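Local coordinates for protein acireductone dioxygenase (PDB 4QGL) that probably oxidises the acireductone of the methionine salvage pathway with molecular oxygen, giving different products according to whether iron or nickel occupies its active site, at residues 115-120 with 151-156; 46-51 with 155-160. All blocks are in the same frame, centred on the assembly; numbering follows the deposited sequence.

Interaction 1 of 2, residues 115-120 with 151-156; sequences SGHGIF and TLQDDR. With CD (cadmium ion), chain C.
Asp-155 OD2 accepts a hydrogen bond from His-117 ND1 at 2.8 Å. The oxygen lies in the plane of the imidazole, while the N-H reaches it from above the carboxylate plane, and the two planes stand 72° apart. His-117 NE2 binds a cadmium ion at 2.7 Å, a site shared with Glu-135 and Gly-1. Histidine suits the place because it can donate from one nitrogen and bind metal through the other. Held at ND1 by the carboxylate and at NE2 by the ion, the ring is probably restrained in rotation, and the negative charge may make NE2 a better electron donor. This ion is distinct from the cadmium bound by His-103, His-105, Glu-109 and His-148.

Gln-153 rises beside the same histidine, its OE1 3.3 Å from His-117 CB and its amide steeply inclined to the ring. The chain bends at chi2 (-144°), placing CD; at the amide end Gln-153 NE2 comes 3.9 Å from Ile-119 CD1. Gln-153 CG packs against carbon on both residues, His-117 CB and Ile-119 CG1, as a long, flexible glutamine can. Beyond it, Ile-119 and Thr-151 form an antiparallel hydrogen-bonded pair, with Ile-119 N to Thr-151 O at 2.8 Å and Thr-151 N to Ile-119 O at 3.0 Å. Both are beta-branched residues suited to a strand, and their side chains share one face.

Strand 116-123 lies between strands 148-151 and 129-134 in one sheet of the cupin fold, and Leu-152 packs onto helix 92-96 and strand 158-164.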
loop_
_atom_site.group_PDB
_atom_site.type_symbol
_atom_site.label_atom_id
_atom_site.label_comp_id
_atom_site.label_asym_id
_atom_site.label_seq_id
_atom_site.Cartn_x
_atom_site.Cartn_y
_atom_site.Cartn_z
ATOM N N SER A 115 1.084 9.840 1.552
ATOM C CA SER A 115 0.095 10.599 2.322
ATOM C C SER A 115 -1.206 9.835 2.454
ATOM O O SER A 115 -1.437 8.915 1.690
ATOM C CB SER A 115 -0.175 11.903 1.605
ATOM O OG SER A 115 0.937 12.772 1.749
ATOM N N GLY A 116 -2.066 10.245 3.399
ATOM C CA GLY A 116 -3.395 9.645 3.624
ATOM C C GLY A 116 -3.333 8.244 4.165
ATOM O O GLY A 116 -2.418 7.908 4.914
ATOM N N HIS A 117 -4.313 7.415 3.784
ATOM C CA HIS A 117 -4.448 6.053 4.361
ATOM C C HIS A 117 -4.993 5.026 3.390
ATOM O O HIS A 117 -5.638 5.372 2.399
ATOM C CB HIS A 117 -5.362 6.051 5.585
ATOM C CG HIS A 117 -4.991 7.060 6.623
ATOM N ND1 HIS A 117 -5.418 8.368 6.570
ATOM C CD2 HIS A 117 -4.248 6.951 7.744
ATOM C CE1 HIS A 117 -4.942 9.029 7.609
ATOM N NE2 HIS A 117 -4.227 8.189 8.338
ATOM N N GLY A 118 -4.721 3.759 3.652
ATOM C CA GLY A 118 -5.413 2.701 2.945
ATOM C C GLY A 118 -5.547 1.515 3.858
ATOM O O GLY A 118 -4.917 1.470 4.905
ATOM N N ILE A 119 -6.403 0.575 3.475
ATOM C CA ILE A 119 -6.499 -0.698 4.158
ATOM C C ILE A 119 -6.402 -1.793 3.121
ATOM O O ILE A 119 -7.190 -1.819 2.203
ATOM C CB ILE A 119 -7.834 -0.900 4.907
ATOM C CG1 ILE A 119 -8.135 0.231 5.889
ATOM C CG2 ILE A 119 -7.753 -2.191 5.725
ATOM C CD1 ILE A 119 -9.612 0.385 6.200
ATOM N N PHE A 120 -5.453 -2.703 3.282
ATOM C CA PHE A 120 -5.482 -3.932 2.525
ATOM C C PHE A 120 -6.063 -5.053 3.342
ATOM O O PHE A 120 -5.653 -5.273 4.473
ATOM C CB PHE A 120 -4.095 -4.340 2.102
ATOM C CG PHE A 120 -3.690 -3.741 0.786
ATOM C CD1 PHE A 120 -4.185 -4.266 -0.385
ATOM C CD2 PHE A 120 -2.819 -2.657 0.714
ATOM C CE1 PHE A 120 -3.843 -3.717 -1.595
ATOM C CE2 PHE A 120 -2.478 -2.110 -0.498
ATOM C CZ PHE A 120 -2.992 -2.646 -1.650
ATOM N N THR A 151 -9.382 -0.742 0.433
ATOM C CA THR A 151 -10.390 0.197 0.883
ATOM C C THR A 151 -9.676 1.459 1.347
ATOM O O THR A 151 -8.584 1.416 1.931
ATOM C CB THR A 151 -11.227 -0.446 2.012
ATOM O OG1 THR A 151 -12.249 -1.304 1.454
ATOM C CG2 THR A 151 -11.876 0.578 2.846
ATOM N N LEU A 152 -10.267 2.599 1.070
ATOM C CA LEU A 152 -9.846 3.774 1.762
ATOM C C LEU A 152 -10.433 3.799 3.159
ATOM O O LEU A 152 -11.310 3.060 3.517
ATOM C CB LEU A 152 -10.265 5.020 1.020
ATOM C CG LEU A 152 -9.730 5.132 -0.397
ATOM C CD1 LEU A 152 -10.527 6.163 -1.168
ATOM C CD2 LEU A 152 -8.258 5.504 -0.339
ATOM N N GLN A 153 -9.912 4.691 3.955
ATOM C CA GLN A 153 -10.452 4.942 5.255
ATOM C C GLN A 153 -11.412 6.101 5.143
ATOM O O GLN A 153 -11.852 6.464 4.048
ATOM C CB GLN A 153 -9.323 5.224 6.250
ATOM C CG GLN A 153 -8.314 4.087 6.303
ATOM C CD GLN A 153 -7.762 3.857 7.701
ATOM O OE1 GLN A 153 -6.602 4.141 7.977
ATOM N NE2 GLN A 153 -8.577 3.328 8.573
ATOM N N ASP A 154 -11.756 6.676 6.284
ATOM C CA ASP A 154 -12.862 7.615 6.344
ATOM C C ASP A 154 -12.439 9.006 5.888
ATOM O O ASP A 154 -13.276 9.844 5.688
ATOM C CB ASP A 154 -13.477 7.589 7.758
ATOM C CG ASP A 154 -13.942 6.161 8.171
ATOM O OD1 ASP A 154 -13.946 5.282 7.286
ATOM O OD2 ASP A 154 -14.286 5.892 9.358
ATOM N N ASP A 155 -11.148 9.242 5.692
ATOM C CA ASP A 155 -10.694 10.478 5.080
ATOM C C ASP A 155 -10.727 10.367 3.555
ATOM O O ASP A 155 -10.499 11.366 2.861
ATOM C CB ASP A 155 -9.301 10.912 5.602
ATOM C CG ASP A 155 -8.219 9.836 5.413
ATOM O OD1 ASP A 155 -8.563 8.630 5.566
ATOM O OD2 ASP A 155 -7.021 10.194 5.100
ATOM N N ARG A 156 -11.037 9.162 3.049
ATOM C CA ARG A 156 -11.182 8.891 1.602
ATOM C C ARG A 156 -10.099 9.598 0.732
ATOM O O ARG A 156 -10.418 10.234 -0.260
ATOM C CB ARG A 156 -12.590 9.267 1.087
ATOM C CG ARG A 156 -13.791 8.641 1.803
ATOM C CD ARG A 156 -14.223 7.325 1.166
ATOM N NE ARG A 156 -14.921 7.532 -0.117
ATOM C CZ ARG A 156 -15.340 6.553 -0.927
ATOM N NH1 ARG A 156 -15.144 5.278 -0.606
ATOM N NH2 ARG A 156 -15.954 6.846 -2.065
HETATM CD CD CD C . -2.837 8.205 10.601
#

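Interaction 2 of 2, residues 46-51 with 155-160; sequences LNENYS and DRQVVA
Tyr-50 and Gln-157 are brought face to face by their torsions: chi1 of -67° sets Tyr-50 CG beside its backbone N, whereas chi1 of 64° puts Gln-157 CG between its own N and carbonyl carbon. Extended beyond CG, the glutamine chain crosses the phenol at about a right angle, and its amide lies flat on one ring face, the planes only 8° apart. Gln-157 CD sits 3.4 Å from Tyr-50 CZ, and OE1 lies over the rim, 3.5 Å from Tyr-50 CE2. Glutamine suits this partly exposed position, since its flat amide can stack on an aromatic ring while its methylenes add apolar contact.

Deeper in, Val-159 CG2 packs 3.6 Å from Tyr-50 CD1 and 3.5 Å from Asn-49 O. A compact, branched valine fits both strand geometry and this buried spot. The other end of Asn-49 turns elsewhere, ND2 bonding to the His-45 carbonyl.

The contact is a structural join that packs the loop between strand 33-36 and helix 54-63 against the start of strand 158-164. This strand belongs to the second antiparallel sheet of the cupin fold, where it runs between strands 109-113 and 79-85; Tyr-50 O is bonded to Ser-84 OG on the latter.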
loop_
_atom_site.group_PDB
_atom_site.type_symbol
_atom_site.label_atom_id
_atom_site.label_comp_id
_atom_site.label_asym_id
_atom_site.label_seq_id
_atom_site.Cartn_x
_atom_site.Cartn_y
_atom_site.Cartn_z
ATOM N N LEU A 46 5.329 18.659 -0.013
ATOM C CA LEU A 46 4.729 17.395 -0.511
ATOM C C LEU A 46 3.875 16.578 0.486
ATOM O O LEU A 46 3.213 15.637 0.069
ATOM C CB LEU A 46 5.801 16.504 -1.153
ATOM C CG LEU A 46 6.375 17.140 -2.404
ATOM C CD1 LEU A 46 7.381 16.220 -3.072
ATOM C CD2 LEU A 46 5.267 17.505 -3.363
ATOM N N ASN A 47 3.919 16.928 1.775
ATOM C CA ASN A 47 3.046 16.343 2.806
ATOM C C ASN A 47 1.564 16.694 2.600
ATOM O O ASN A 47 1.216 17.840 2.300
ATOM C CB ASN A 47 3.459 16.822 4.199
ATOM C CG ASN A 47 4.198 15.772 4.980
ATOM O OD1 ASN A 47 3.695 15.269 5.984
ATOM N ND2 ASN A 47 5.410 15.446 4.539
ATOM N N GLU A 48 0.706 15.698 2.755
ATOM C CA GLU A 48 -0.714 15.890 2.554
ATOM C C GLU A 48 -0.977 16.757 1.328
ATOM O O GLU A 48 -1.711 17.734 1.379
ATOM C CB GLU A 48 -1.361 16.505 3.803
ATOM C CG GLU A 48 -1.686 15.528 4.931
ATOM C CD GLU A 48 -2.024 14.115 4.457
ATOM O OE1 GLU A 48 -3.063 13.912 3.800
ATOM O OE2 GLU A 48 -1.237 13.184 4.733
ATOM N N ASN A 49 -0.370 16.374 0.218
ATOM C CA ASN A 49 -0.530 17.100 -1.008
ATOM C C ASN A 49 -1.166 16.144 -1.975
ATOM O O ASN A 49 -0.587 15.108 -2.301
ATOM C CB ASN A 49 0.838 17.547 -1.498
ATOM C CG ASN A 49 0.760 18.516 -2.652
ATOM O OD1 ASN A 49 -0.158 18.469 -3.454
ATOM N ND2 ASN A 49 1.742 19.391 -2.753
ATOM N N TYR A 50 -2.366 16.481 -2.417
ATOM C CA TYR A 50 -3.176 15.564 -3.220
ATOM C C TYR A 50 -3.413 16.039 -4.651
ATOM O O TYR A 50 -3.849 15.255 -5.473
ATOM C CB TYR A 50 -4.523 15.280 -2.526
ATOM C CG TYR A 50 -4.383 14.490 -1.236
ATOM C CD1 TYR A 50 -4.377 13.098 -1.249
ATOM C CD2 TYR A 50 -4.217 15.134 -0.009
ATOM C CE1 TYR A 50 -4.218 12.375 -0.086
ATOM C CE2 TYR A 50 -4.069 14.416 1.155
ATOM C CZ TYR A 50 -4.073 13.033 1.110
ATOM O OH TYR A 50 -3.915 12.297 2.250
ATOM N N SER A 51 -3.188 17.312 -4.950
ATOM C CA SER A 51 -3.239 17.770 -6.335
ATOM C C SER A 51 -1.815 17.927 -6.804
ATOM O O SER A 51 -1.192 18.988 -6.649
ATOM C CB SER A 51 -3.958 19.092 -6.460
ATOM O OG SER A 51 -3.462 19.971 -5.492
ATOM N N ASP A 155 -11.148 9.242 5.692
ATOM C CA ASP A 155 -10.694 10.478 5.080
ATOM C C ASP A 155 -10.727 10.367 3.555
ATOM O O ASP A 155 -10.499 11.366 2.861
ATOM C CB ASP A 155 -9.301 10.912 5.602
ATOM C CG ASP A 155 -8.219 9.836 5.413
ATOM O OD1 ASP A 155 -8.563 8.630 5.566
ATOM O OD2 ASP A 155 -7.021 10.194 5.100
ATOM N N ARG A 156 -11.037 9.162 3.049
ATOM C CA ARG A 156 -11.182 8.891 1.602
ATOM C C ARG A 156 -10.099 9.598 0.732
ATOM O O ARG A 156 -10.418 10.234 -0.260
ATOM C CB ARG A 156 -12.590 9.267 1.087
ATOM C CG ARG A 156 -13.791 8.641 1.803
ATOM C CD ARG A 156 -14.223 7.325 1.166
ATOM N NE ARG A 156 -14.921 7.532 -0.117
ATOM C CZ ARG A 156 -15.340 6.553 -0.927
ATOM N NH1 ARG A 156 -15.144 5.278 -0.606
ATOM N NH2 ARG A 156 -15.954 6.846 -2.065
ATOM N N GLN A 157 -8.831 9.460 1.094
ATOM C CA GLN A 157 -7.760 10.025 0.294
ATOM C C GLN A 157 -6.440 9.292 0.525
ATOM O O GLN A 157 -6.085 8.960 1.650
ATOM C CB GLN A 157 -7.592 11.500 0.596
ATOM C CG GLN A 157 -7.170 11.729 2.020
ATOM C CD GLN A 157 -7.234 13.170 2.395
ATOM O OE1 GLN A 157 -7.518 14.011 1.557
ATOM N NE2 GLN A 157 -6.979 13.466 3.668
ATOM N N VAL A 158 -5.723 9.036 -0.553
ATOM C CA VAL A 158 -4.419 8.423 -0.429
ATOM C C VAL A 158 -3.502 8.901 -1.545
ATOM O O VAL A 158 -3.938 9.127 -2.691
ATOM C CB VAL A 158 -4.554 6.878 -0.382
ATOM C CG1 VAL A 158 -4.737 6.269 -1.754
ATOM C CG2 VAL A 158 -3.355 6.260 0.274
ATOM N N VAL A 159 -2.230 9.078 -1.198
ATOM C CA VAL A 159 -1.138 9.206 -2.195
ATOM C C VAL A 159 -0.151 8.071 -2.006
ATOM O O VAL A 159 0.246 7.810 -0.891
ATOM C CB VAL A 159 -0.385 10.530 -2.085
ATOM C CG1 VAL A 159 0.755 10.566 -3.075
ATOM C CG2 VAL A 159 -1.281 11.698 -2.395
ATOM N N ALA A 160 0.233 7.417 -3.111
ATOM C CA ALA A 160 1.093 6.219 -3.111
ATOM C C ALA A 160 2.031 6.131 -4.301
ATOM O O ALA A 160 1.754 6.613 -5.387
ATOM C CB ALA A 160 0.223 4.962 -3.102
#

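In the fold
The two contacts have centres 10 Å apart, on the same side of the chain's centre, and share Asp-155 and Arg-156. Along the chain the loop 46-51 comes first, then 115-120, then the continuous run 151-160 that serves both. This run leaves strand 148-151 of one five-stranded sheet and enters strand 158-164 of the other, while the corner at Ser-115 links strands 109-113 and 116-123 in the same two sheets. Probable backbone hydrogen bonds, Ser-115 O to Val-159 N and His-117 N to Gln-157 O, tie these two crossings together. Interactions 1 and 2 thus join a cadmium-binding histidine and an outer loop to one sheet-to-sheet connection of the cupin fold.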